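PDB 6O38: acinetobacter secreted protease CpaA from Acinetobacter nosocomialis M2, which probably acts as a zinc-dependent protease exported by the type II secretion system, and binds its chaperone CpaB. Local coordinates for residues A[38-42]-A[89-93]; A[99-103]-A[125-130]; A[113-117]-A[138-142]; A[146-152]-A[165-171]. The contacts are given in a common frame with arbitrary orientation. Residue numbers count along the deposited sequence, not the author numbering.

Interaction 1 of 4, residues A[38-42]-A[89-93]; sequences LPTNA and NKWIA
A buried tryptophan can hold a loop through its ring and its nitrogen together. Here, in the first of the StcE-type beta-sandwich domains, Trp91 lies on strand 90-98 and faces the loop that leaves strand 35-37. That loop runs extended through Leu38 and Pro39 (phi/psi -93/149 and -75/143), bends at Thr40 (-75/-46) and is extended again at Ala42. On the other side Asn89 takes a left-handed conformation (57/39) before the chain straightens. The backbones stay apart, with CA of Leu38 and CA of Trp91 8.0 Å from each other, and side chains fill the gap. Trp91, chi1 m and chi2 93°, points its CA-to-CB bond toward the loop. Leu38 (m, t) lays CD1 over one face of the indole, 4.0 Å from the centroid of the five-membered ring, a CH-pi contact. Pro39 CG lies 3.9 Å from Trp91 CZ2, and Ala42 CB 3.8 Å from that same CZ2. Ile48 of strand 47-52 packs on Leu38, Pro39 and Trp91, joining the loop to the sheet. At the ring edge the Trp91 NE1 proton is given to Pro39 O, 2.8 Å from NE1, in a nearly straight bond (177°).

Interaction 2 of 4, residues A[99-103]-A[125-130]; sequences SPTTG and KWAQTI
This contact, apolar packing plus a CA-H...O contact with no hydrogen bond across it, joins the loop between strands 90-98 and 106-108 to the lead-in and first residues of strand 129-131. Ser99 and Pro100 are extended (phi/psi -134/151 and -65/141), Thr101 bends the chain (-115/-19), and the nearest CA pair is Gly103 and Ala127, 5.0 Å apart. Trp126 and Ala127 are also extended, and Gln128 (-60/-47) kinks the chain into the strand. Pro100 is buried, its CB 3.9 Å from Ala127 CB and its CG 4.1 Å from Ile130 CG2. The principle is that of a beta-sandwich: Ile130 also packs on Val119 and Ile121 of the opposing strand 116-121, so the proline lies next to the interior between the two sheets. Lys125 (m, t, t, t) runs alongside, with CD 3.7 Å from Ser99 CB and CB 3.1 Å from Pro100 O, while Ser99 OG bonds to Leu120 O. Thr102 O and Trp126 O, 2.8 Å apart, are two acceptors and cannot bond each other; Gly103 CA makes a 3.5 Å CA-H...O contact with Trp126 O. With chi1 t, Trp126 turns its ring edge to Gly103, CZ3 3.8 Å from Gly103 O.

Interaction 3 of 4, residues A[113-117]-A[138-142]; sequences TATMQ and DGTTV
Parallel strands need a long connection, and here it passes through strand 129-131 of a second sheet before strand 141-146 returns beside strand 116-121. Ala114 (phi/psi -63/140) leads in, its O 3.8 Å from Thr140 CG2. Thr115 turns helical (-60/-41) and its O accepts the first rung from Thr141 N at 2.7 Å; its OG1 bonds to Asp78. Met116, a selenomethionine, is extended and pairs with Thr141, CA to CA 4.8 Å. Its side chain (t, t, m) brings CE to 4.0 Å from Thr141 CG2, on the face where both meet Trp174. Gln117 N adds the second rung by donating to Thr141 O at 3.0 Å, so Thr141 bonds on both sides of Met116, and the ladder continues to Gln143. Gln117 pairs with Val142, CA to CA 4.9 Å, both side chains on the other face, and its OE1 receives Thr112 N. Across the segments the hydrogen bonds are all backbone to backbone, accompanied by three CA-H...O contacts, which implies that the pairing depends on main-chain geometry.

Interaction 4 of 4, residues A[146-152]-A[165-171]; sequences STASVSS and FTLKNGS
An antiparallel pair followed directly by a type II beta turn builds this contact. Ser152 and Leu167 form the hydrogen-bonded pair, CA to CA 5.0 Å: Ser152 N donates to Leu167 O at 2.9 Å and Leu167 N to Ser152 O at 2.6 Å. Their side chains share a face. Ser152 (chi1 p, 42°) sets OG 3.9 Å from Leu167 CB, and Leu167 (m, t) has the same CB 3.9 Å from Ser146 CB, so its CB touches both serines. Ser146, chi1 t, turns OG toward Ala148 N, two residues on, for a weak bond at 3.3 Å. Beyond Leu167 the turn runs from Lys168 to Ser171, with Gly170 at phi/psi 106/-9, where a CB would clash with the preceding carbonyl. Ser171, chi1 m, directs OG to accept from Lys168 N at 3.0 Å. The turn then presents Gly170 N to Ser146 O at 3.1 Å. Asn169 (chi1 t) brings OD1 to 3.4 Å from Thr147 CA and CB to 3.4 Å from Ala148 O. In the beta-sandwich, strand 166-167 is an outermost strand of the four-stranded sheet beside strand 152-154, and Ile121 of strand 116-121, in the facing sheet, touches Ser146, Ser152 and Leu167.

Together the four contacts illustrate how chemistry follows position across two successive beta-sandwich domains, with interaction 1 in the first. Interaction 3 is the buried one, and backbone pairing joins strands in the long sheet; interactions 1, 2 and 4 lie partly exposed, where loops meet strand ends. Interaction 1 reaches that same sheet, strands 90-98 and 116-121 being neighbours, but relies on one indole. Interactions 2 and 4 both reach the four-stranded sheet and touch directly, Ala127 O lying 3.1 Å from Ser152 CB, yet the former has no hydrogen bond across its segments and the latter three. Interactions 2 and 3 alternate along the chain, whereas interaction 4 opens after both have closed.

Interaction 1 of 4, residues A[38-42]-A[89-93]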
# COMPACT_ATOMS: atom_id res chain seq x y z
N LEU A 38 -11.51 1.68 24.17
CA LEU A 38 -12.36 1.01 25.14
C LEU A 38 -11.55 0.03 25.98
O LEU A 38 -10.56 -0.53 25.51
CB LEU A 38 -13.50 0.28 24.43
CG LEU A 38 -14.44 1.15 23.60
CD1 LEU A 38 -15.48 0.30 22.89
CD2 LEU A 38 -15.11 2.20 24.48
N PRO A 39 -11.94 -0.19 27.24
CA PRO A 39 -11.15 -1.07 28.10
C PRO A 39 -11.34 -2.54 27.74
O PRO A 39 -12.43 -2.97 27.37
CB PRO A 39 -11.70 -0.77 29.50
CG PRO A 39 -13.11 -0.35 29.26
CD PRO A 39 -13.10 0.38 27.94
N THR A 40 -10.25 -3.30 27.84
CA THR A 40 -10.31 -4.73 27.59
C THR A 40 -10.97 -5.47 28.75
O THR A 40 -11.84 -6.32 28.55
CB THR A 40 -8.91 -5.28 27.33
OG1 THR A 40 -7.98 -4.69 28.24
CG2 THR A 40 -8.47 -4.98 25.90
N ASN A 41 -10.56 -5.15 29.98
CA ASN A 41 -11.20 -5.73 31.15
C ASN A 41 -12.56 -5.08 31.37
O ASN A 41 -12.67 -3.85 31.42
CB ASN A 41 -10.31 -5.54 32.38
CG ASN A 41 -10.18 -6.80 33.22
OD1 ASN A 41 -10.48 -7.90 32.75
ND2 ASN A 41 -9.73 -6.64 34.46
N ALA A 42 -13.60 -5.90 31.49
CA ALA A 42 -14.95 -5.39 31.67
C ALA A 42 -15.86 -6.54 32.09
O ALA A 42 -15.52 -7.71 31.95
CB ALA A 42 -15.48 -4.74 30.39
N ASN A 89 -16.11 -11.52 24.30
CA ASN A 89 -14.97 -10.73 24.76
C ASN A 89 -14.75 -9.50 23.89
O ASN A 89 -13.62 -9.12 23.58
CB ASN A 89 -13.70 -11.59 24.83
CG ASN A 89 -12.66 -11.01 25.77
OD1 ASN A 89 -12.98 -10.24 26.67
ND2 ASN A 89 -11.40 -11.39 25.56
N LYS A 90 -15.85 -8.87 23.48
CA LYS A 90 -15.80 -7.69 22.63
C LYS A 90 -16.92 -6.73 23.02
O LYS A 90 -17.93 -7.13 23.60
CB LYS A 90 -15.92 -8.06 21.14
CG LYS A 90 -14.70 -8.76 20.57
CD LYS A 90 -14.94 -9.22 19.14
CE LYS A 90 -16.03 -10.29 19.08
NZ LYS A 90 -16.15 -10.88 17.72
N TRP A 91 -16.72 -5.46 22.69
CA TRP A 91 -17.74 -4.43 22.87
C TRP A 91 -18.66 -4.42 21.65
O TRP A 91 -18.21 -4.12 20.54
CB TRP A 91 -17.11 -3.06 23.08
CG TRP A 91 -16.45 -2.88 24.41
CD1 TRP A 91 -15.14 -3.10 24.72
CD2 TRP A 91 -17.08 -2.42 25.62
NE1 TRP A 91 -14.91 -2.82 26.05
CE2 TRP A 91 -16.08 -2.40 26.62
CE3 TRP A 91 -18.38 -2.03 25.96
CZ2 TRP A 91 -16.35 -2.00 27.93
CZ3 TRP A 91 -18.64 -1.64 27.26
CH2 TRP A 91 -17.63 -1.63 28.23
N ILE A 92 -19.93 -4.75 21.85
CA ILE A 92 -20.91 -4.78 20.77
C ILE A 92 -21.47 -3.38 20.58
O ILE A 92 -21.94 -2.75 21.54
CB ILE A 92 -22.03 -5.79 21.07
CG1 ILE A 92 -21.44 -7.19 21.27
CG2 ILE A 92 -23.05 -5.80 19.95
CD1 ILE A 92 -22.48 -8.26 21.54
N ALA A 93 -21.43 -2.89 19.35
CA ALA A 93 -21.89 -1.54 19.04
C ALA A 93 -23.41 -1.51 18.90
O ALA A 93 -24.02 -2.44 18.37
CB ALA A 93 -21.24 -1.03 17.76

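Interaction 2 of 4, residues A[99-103]-A[125-130]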
# COMPACT_ATOMS: atom_id res chain seq x y z
N SER A 99 -34.94 0.64 8.84
CA SER A 99 -35.34 -0.50 8.04
C SER A 99 -36.37 -0.10 7.00
O SER A 99 -37.14 0.85 7.21
CB SER A 99 -35.92 -1.61 8.93
OG SER A 99 -35.00 -2.00 9.93
N PRO A 100 -36.42 -0.81 5.87
CA PRO A 100 -37.53 -0.62 4.93
C PRO A 100 -38.84 -1.06 5.56
O PRO A 100 -38.90 -2.07 6.27
CB PRO A 100 -37.15 -1.50 3.74
CG PRO A 100 -36.22 -2.52 4.31
CD PRO A 100 -35.45 -1.80 5.38
N THR A 101 -39.90 -0.31 5.29
CA THR A 101 -41.20 -0.57 5.91
C THR A 101 -42.27 -0.99 4.92
O THR A 101 -43.27 -1.58 5.35
CB THR A 101 -41.69 0.67 6.67
OG1 THR A 101 -41.80 1.78 5.76
CG2 THR A 101 -40.72 1.03 7.78
N THR A 102 -42.10 -0.72 3.63
CA THR A 102 -43.05 -1.13 2.61
C THR A 102 -42.55 -2.41 1.95
O THR A 102 -41.39 -2.49 1.55
CB THR A 102 -43.23 -0.03 1.56
OG1 THR A 102 -42.12 -0.03 0.66
CG2 THR A 102 -43.33 1.33 2.23
N GLY A 103 -43.44 -3.39 1.83
CA GLY A 103 -43.08 -4.66 1.22
C GLY A 103 -43.03 -4.62 -0.29
O GLY A 103 -43.17 -5.65 -0.95
N LYS A 125 -39.66 -6.57 7.80
CA LYS A 125 -39.29 -5.25 7.29
C LYS A 125 -38.40 -5.47 6.07
O LYS A 125 -37.17 -5.52 6.19
CB LYS A 125 -38.59 -4.39 8.35
CG LYS A 125 -39.40 -4.23 9.63
CD LYS A 125 -38.69 -3.31 10.61
CE LYS A 125 -39.63 -2.85 11.71
NZ LYS A 125 -38.98 -1.84 12.58
N TRP A 126 -39.02 -5.59 4.89
CA TRP A 126 -38.33 -6.06 3.70
C TRP A 126 -38.75 -5.24 2.50
O TRP A 126 -39.84 -4.66 2.46
CB TRP A 126 -38.62 -7.55 3.46
CG TRP A 126 -38.02 -8.11 2.21
CD1 TRP A 126 -36.78 -8.66 2.06
CD2 TRP A 126 -38.63 -8.17 0.91
NE1 TRP A 126 -36.59 -9.06 0.76
CE2 TRP A 126 -37.71 -8.76 0.04
CE3 TRP A 126 -39.88 -7.76 0.42
CZ2 TRP A 126 -37.99 -8.97 -1.31
CZ3 TRP A 126 -40.16 -7.97 -0.92
CH2 TRP A 126 -39.22 -8.57 -1.77
N ALA A 127 -37.87 -5.20 1.50
CA ALA A 127 -38.15 -4.59 0.21
C ALA A 127 -37.28 -5.26 -0.84
O ALA A 127 -36.15 -5.67 -0.55
CB ALA A 127 -37.89 -3.08 0.23
N GLN A 128 -37.81 -5.37 -2.06
CA GLN A 128 -37.08 -6.04 -3.13
C GLN A 128 -35.76 -5.34 -3.42
O GLN A 128 -34.71 -5.98 -3.53
CB GLN A 128 -37.94 -6.09 -4.40
CG GLN A 128 -37.27 -6.75 -5.60
CD GLN A 128 -37.13 -8.25 -5.44
OE1 GLN A 128 -38.12 -8.96 -5.30
NE2 GLN A 128 -35.89 -8.74 -5.46
N THR A 129 -35.79 -4.01 -3.53
CA THR A 129 -34.59 -3.22 -3.80
C THR A 129 -34.60 -2.01 -2.89
O THR A 129 -35.55 -1.22 -2.91
CB THR A 129 -34.52 -2.79 -5.26
OG1 THR A 129 -34.62 -3.94 -6.11
CG2 THR A 129 -33.21 -2.07 -5.55
N ILE A 130 -33.54 -1.85 -2.10
CA ILE A 130 -33.37 -0.68 -1.24
C ILE A 130 -32.33 0.22 -1.87
O ILE A 130 -31.37 -0.24 -2.49
CB ILE A 130 -32.98 -1.07 0.20
CG1 ILE A 130 -31.70 -1.90 0.21
CG2 ILE A 130 -34.11 -1.83 0.88
CD1 ILE A 130 -30.84 -1.68 1.43

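Interaction 3 of 4, residues A[113-117]-A[138-142]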
# COMPACT_ATOMS: atom_id res chain seq x y z
N THR A 113 -28.20 12.41 9.94
CA THR A 113 -26.89 13.03 9.79
C THR A 113 -25.82 12.35 10.63
O THR A 113 -24.67 12.81 10.64
CB THR A 113 -26.96 14.52 10.17
OG1 THR A 113 -27.29 14.65 11.55
CG2 THR A 113 -28.01 15.23 9.33
N ALA A 114 -26.16 11.27 11.33
CA ALA A 114 -25.18 10.54 12.13
C ALA A 114 -24.10 9.95 11.23
O ALA A 114 -24.37 9.46 10.14
CB ALA A 114 -25.86 9.44 12.93
N THR A 115 -22.85 10.02 11.72
CA THR A 115 -21.72 9.51 10.94
C THR A 115 -21.88 8.02 10.64
O THR A 115 -21.59 7.57 9.53
CB THR A 115 -20.41 9.78 11.69
OG1 THR A 115 -20.18 11.19 11.75
CG2 THR A 115 -19.24 9.11 10.98
N MSE A 116 -22.34 7.25 11.62
CA MSE A 116 -22.51 5.82 11.42
C MSE A 116 -23.95 5.38 11.67
O MSE A 116 -24.55 5.70 12.70
CB MSE A 116 -21.57 5.04 12.33
CG MSE A 116 -21.67 3.53 12.18
SE MSE A 116 -20.07 2.63 12.83
CE MSE A 116 -18.78 3.44 11.61
N GLN A 117 -24.51 4.65 10.70
CA GLN A 117 -25.88 4.16 10.79
C GLN A 117 -25.92 2.73 10.27
O GLN A 117 -25.01 2.27 9.58
CB GLN A 117 -26.84 5.03 9.98
CG GLN A 117 -26.82 6.51 10.35
CD GLN A 117 -27.79 7.33 9.53
OE1 GLN A 117 -28.96 6.98 9.39
NE2 GLN A 117 -27.30 8.44 8.98
N ASP A 138 -20.59 14.19 4.02
CA ASP A 138 -19.39 13.50 3.58
C ASP A 138 -18.79 12.67 4.71
O ASP A 138 -18.63 13.15 5.84
CB ASP A 138 -18.36 14.51 3.07
CG ASP A 138 -17.10 13.85 2.54
OD1 ASP A 138 -17.18 13.17 1.49
OD2 ASP A 138 -16.04 14.00 3.17
N GLY A 139 -18.46 11.42 4.41
CA GLY A 139 -17.92 10.51 5.40
C GLY A 139 -18.94 9.63 6.08
O GLY A 139 -18.56 8.78 6.90
N THR A 140 -20.23 9.80 5.77
CA THR A 140 -21.26 8.97 6.37
C THR A 140 -21.03 7.50 6.04
O THR A 140 -20.91 7.12 4.87
CB THR A 140 -22.64 9.41 5.87
OG1 THR A 140 -22.85 10.79 6.18
CG2 THR A 140 -23.73 8.57 6.53
N THR A 141 -20.97 6.68 7.08
CA THR A 141 -20.73 5.25 6.95
C THR A 141 -22.01 4.50 7.32
O THR A 141 -22.62 4.80 8.35
CB THR A 141 -19.57 4.80 7.83
OG1 THR A 141 -18.39 5.52 7.48
CG2 THR A 141 -19.31 3.31 7.66
N VAL A 142 -22.40 3.55 6.48
CA VAL A 142 -23.63 2.79 6.68
C VAL A 142 -23.30 1.30 6.61
O VAL A 142 -22.54 0.87 5.74
CB VAL A 142 -24.70 3.16 5.63
CG1 VAL A 142 -25.91 2.25 5.75
CG2 VAL A 142 -25.10 4.61 5.78

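Interaction 4 of 4, residues A[146-152]-A[165-171]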
# COMPACT_ATOMS: atom_id res chain seq x y z
N SER A 146 -28.78 -7.93 6.45
CA SER A 146 -30.08 -8.57 6.26
C SER A 146 -30.13 -9.87 7.05
O SER A 146 -29.18 -10.66 7.02
CB SER A 146 -30.36 -8.84 4.78
OG SER A 146 -31.54 -9.60 4.62
N THR A 147 -31.24 -10.08 7.76
CA THR A 147 -31.53 -11.35 8.41
C THR A 147 -32.75 -12.03 7.80
O THR A 147 -33.19 -13.07 8.30
CB THR A 147 -31.74 -11.16 9.91
OG1 THR A 147 -32.97 -10.46 10.14
CG2 THR A 147 -30.59 -10.37 10.51
N ALA A 148 -33.31 -11.46 6.73
CA ALA A 148 -34.50 -12.02 6.11
C ALA A 148 -34.15 -13.30 5.34
O ALA A 148 -33.01 -13.53 4.94
CB ALA A 148 -35.13 -11.00 5.16
N SER A 149 -35.17 -14.13 5.15
CA SER A 149 -34.99 -15.39 4.43
C SER A 149 -35.18 -15.25 2.93
O SER A 149 -34.70 -16.10 2.17
CB SER A 149 -35.96 -16.45 4.97
OG SER A 149 -37.31 -16.06 4.76
N VAL A 150 -35.87 -14.20 2.48
CA VAL A 150 -35.98 -13.88 1.06
C VAL A 150 -34.98 -12.79 0.74
O VAL A 150 -34.87 -11.80 1.48
CB VAL A 150 -37.42 -13.47 0.69
CG1 VAL A 150 -37.43 -12.25 -0.23
CG2 VAL A 150 -38.16 -14.63 0.05
N SER A 151 -34.22 -12.97 -0.34
CA SER A 151 -33.11 -12.08 -0.64
C SER A 151 -33.59 -10.77 -1.26
O SER A 151 -34.69 -10.67 -1.81
CB SER A 151 -32.12 -12.77 -1.58
OG SER A 151 -32.67 -12.94 -2.87
N SER A 152 -32.74 -9.76 -1.16
CA SER A 152 -32.98 -8.45 -1.75
C SER A 152 -31.65 -7.92 -2.28
O SER A 152 -30.64 -8.63 -2.27
CB SER A 152 -33.62 -7.50 -0.73
OG SER A 152 -33.03 -7.64 0.55
N PHE A 165 -24.39 -6.62 -5.27
CA PHE A 165 -24.76 -6.27 -3.90
C PHE A 165 -26.14 -6.85 -3.57
O PHE A 165 -27.14 -6.14 -3.39
CB PHE A 165 -24.74 -4.76 -3.70
CG PHE A 165 -23.36 -4.17 -3.70
CD1 PHE A 165 -22.50 -4.38 -2.63
CD2 PHE A 165 -22.92 -3.39 -4.76
CE1 PHE A 165 -21.23 -3.83 -2.62
CE2 PHE A 165 -21.65 -2.84 -4.76
CZ PHE A 165 -20.81 -3.07 -3.69
N THR A 166 -26.19 -8.17 -3.50
CA THR A 166 -27.40 -8.87 -3.08
C THR A 166 -27.33 -9.16 -1.59
O THR A 166 -26.25 -9.38 -1.02
CB THR A 166 -27.58 -10.17 -3.86
OG1 THR A 166 -26.36 -10.92 -3.84
CG2 THR A 166 -27.96 -9.88 -5.30
N LEU A 167 -28.50 -9.16 -0.95
CA LEU A 167 -28.60 -9.27 0.50
C LEU A 167 -29.42 -10.50 0.86
O LEU A 167 -30.64 -10.51 0.66
CB LEU A 167 -29.23 -8.01 1.10
CG LEU A 167 -28.42 -6.72 0.97
CD1 LEU A 167 -29.33 -5.51 1.01
CD2 LEU A 167 -27.38 -6.64 2.08
N LYS A 168 -28.76 -11.52 1.38
CA LYS A 168 -29.41 -12.69 1.95
C LYS A 168 -29.14 -12.73 3.46
O LYS A 168 -28.46 -11.86 4.01
CB LYS A 168 -28.94 -13.97 1.27
CG LYS A 168 -27.55 -14.42 1.66
CD LYS A 168 -27.21 -15.78 1.05
CE LYS A 168 -25.80 -16.22 1.40
NZ LYS A 168 -24.77 -15.45 0.67
N ASN A 169 -29.71 -13.73 4.12
CA ASN A 169 -29.48 -13.92 5.55
C ASN A 169 -27.99 -14.09 5.85
O ASN A 169 -27.38 -15.08 5.44
CB ASN A 169 -30.26 -15.13 6.07
CG ASN A 169 -30.18 -15.28 7.57
OD1 ASN A 169 -29.87 -14.33 8.29
ND2 ASN A 169 -30.48 -16.48 8.07
N GLY A 170 -27.41 -13.12 6.55
CA GLY A 170 -26.00 -13.13 6.89
C GLY A 170 -25.15 -12.16 6.10
O GLY A 170 -23.97 -11.99 6.43
N SER A 171 -25.70 -11.52 5.07
CA SER A 171 -24.94 -10.57 4.28
C SER A 171 -24.65 -9.31 5.10
O SER A 171 -25.44 -8.90 5.95
CB SER A 171 -25.69 -10.20 3.00
OG SER A 171 -25.86 -11.33 2.17